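Local coordinates for MccB protein (Escherichia coli, PDB 6OM4) that probably uses ATP to adenylate the N-formylated precursor peptide MccA in the biosynthesis of the nucleotide antibiotic microcin C7, at residues A[218-223]-A[256-261]. Sequence-based numbering, arbitrary orientation.
Sequences NLINWV and GCYECQ. With ZN (zinc ion), chain E.
Tyr258 lays one face of its ring against Ile220 near the start of helix 219-230. Ile220 CG1 stands over the middle of the ring, 3.6 Å from its centroid and 9° off the ring normal, a CH-pi contact, while CG2 comes down near the hydroxyl end, 3.7 Å from Tyr258 CE2. With its CG anti to the backbone N (chi1 -164°), Tyr258 extends from the loop to the helix, and also packs on the bound peptide's backbone. Asn221 brings its amide to the edge of the same ring, where ND2 lies 4.0 Å from Tyr258 CD2. Asn221 ND2 donates a nearly straight hydrogen bond of 2.7 Å to Glu259 OE2; the acceptor lies close to the amide plane, yet is approached from above its own carboxylate, the two planes being 79° apart. A water lying 2.7 Å from both Asn221 O and Glu259 OE2 may also bridge the two. Tyr258 and Glu259 are central in a type I turn whose ends, Cys257 and Cys260, bind the zinc ion through SG, together with Cys343 and Cys346. The helix meets the CxxC turn of a four-cysteine zinc site, as in many E1-like enzymes of the ThiF family.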
# COMPACT_ATOMS: atom_id res chain seq x y z
N ASN A 218 -16.80 13.76 9.53
CA ASN A 218 -17.08 13.93 8.09
C ASN A 218 -15.87 14.53 7.35
O ASN A 218 -16.01 14.99 6.24
CB ASN A 218 -18.39 14.68 7.85
CG ASN A 218 -18.38 16.08 8.42
OD1 ASN A 218 -17.62 16.37 9.35
ND2 ASN A 218 -19.18 16.98 7.86
N LEU A 219 -14.67 14.47 7.94
CA LEU A 219 -13.50 14.96 7.21
C LEU A 219 -13.35 14.15 5.92
O LEU A 219 -13.02 14.69 4.87
CB LEU A 219 -12.26 14.80 8.07
CG LEU A 219 -10.94 15.13 7.40
CD1 LEU A 219 -10.87 16.56 6.94
CD2 LEU A 219 -9.81 14.84 8.35
N ILE A 220 -13.56 12.84 6.03
CA ILE A 220 -13.38 11.99 4.86
C ILE A 220 -14.33 12.47 3.76
O ILE A 220 -13.98 12.50 2.57
CB ILE A 220 -13.58 10.50 5.19
CG1 ILE A 220 -13.33 9.63 3.96
CG2 ILE A 220 -14.93 10.20 5.83
CD1 ILE A 220 -11.96 9.84 3.33
N ASN A 221 -15.54 12.88 4.14
CA ASN A 221 -16.52 13.39 3.13
C ASN A 221 -16.02 14.67 2.47
O ASN A 221 -16.13 14.83 1.22
CB ASN A 221 -17.91 13.54 3.74
CG ASN A 221 -18.41 12.26 4.35
OD1 ASN A 221 -18.20 12.03 5.54
ND2 ASN A 221 -19.00 11.41 3.52
N TRP A 222 -15.45 15.58 3.27
CA TRP A 222 -14.86 16.79 2.76
C TRP A 222 -13.72 16.46 1.78
O TRP A 222 -13.59 17.09 0.71
CB TRP A 222 -14.29 17.66 3.87
CG TRP A 222 -15.29 18.25 4.79
CD1 TRP A 222 -16.64 18.34 4.62
CD2 TRP A 222 -14.99 18.91 6.03
NE1 TRP A 222 -17.19 19.04 5.66
CE2 TRP A 222 -16.21 19.33 6.57
CE3 TRP A 222 -13.80 19.16 6.74
CZ2 TRP A 222 -16.28 20.03 7.79
CZ3 TRP A 222 -13.87 19.80 7.96
CH2 TRP A 222 -15.10 20.24 8.46
N VAL A 223 -12.82 15.58 2.24
CA VAL A 223 -11.63 15.24 1.43
C VAL A 223 -12.07 14.66 0.08
O VAL A 223 -11.58 15.00 -0.95
CB VAL A 223 -10.70 14.28 2.20
CG1 VAL A 223 -9.60 13.78 1.30
CG2 VAL A 223 -10.13 14.93 3.45
N GLY A 256 -14.55 4.42 -8.19
CA GLY A 256 -15.58 5.05 -7.39
C GLY A 256 -14.99 5.99 -6.36
O GLY A 256 -13.79 5.91 -6.03
N CYS A 257 -15.83 6.91 -5.86
CA CYS A 257 -15.45 7.75 -4.74
C CYS A 257 -16.12 7.20 -3.47
O CYS A 257 -16.85 6.22 -3.52
CB CYS A 257 -15.80 9.22 -5.01
SG CYS A 257 -17.53 9.62 -4.70
N TYR A 258 -15.82 7.82 -2.33
CA TYR A 258 -16.33 7.40 -1.03
C TYR A 258 -17.86 7.36 -0.97
O TYR A 258 -18.42 6.57 -0.20
CB TYR A 258 -15.77 8.32 0.04
CG TYR A 258 -15.88 7.80 1.46
CD1 TYR A 258 -15.00 6.86 1.97
CD2 TYR A 258 -16.83 8.32 2.32
CE1 TYR A 258 -15.08 6.42 3.28
CE2 TYR A 258 -16.92 7.90 3.64
CZ TYR A 258 -16.02 6.97 4.12
OH TYR A 258 -16.13 6.59 5.44
N GLU A 259 -18.54 8.15 -1.81
CA GLU A 259 -20.03 8.30 -1.74
C GLU A 259 -20.76 7.57 -2.88
O GLU A 259 -21.98 7.50 -2.88
CB GLU A 259 -20.36 9.79 -1.66
CG GLU A 259 -19.77 10.38 -0.40
CD GLU A 259 -20.47 11.55 0.25
OE1 GLU A 259 -21.65 11.82 -0.06
OE2 GLU A 259 -19.78 12.21 1.04
N CYS A 260 -20.02 6.94 -3.79
CA CYS A 260 -20.67 6.30 -4.93
C CYS A 260 -21.69 5.26 -4.46
O CYS A 260 -22.84 5.25 -4.92
CB CYS A 260 -19.67 5.60 -5.85
SG CYS A 260 -18.91 6.70 -7.08
N GLN A 261 -21.23 4.36 -3.57
CA GLN A 261 -22.08 3.30 -3.05
C GLN A 261 -22.39 3.65 -1.59
O GLN A 261 -21.58 4.28 -0.91
CB GLN A 261 -21.40 1.93 -3.14
CG GLN A 261 -20.75 1.68 -4.49
CD GLN A 261 -21.80 1.41 -5.52
OE1 GLN A 261 -22.85 0.85 -5.21
NE2 GLN A 261 -21.52 1.80 -6.76
ZN ZN E . -18.81 8.91 -6.41
O HOH W 1 -17.87 13.50 -0.43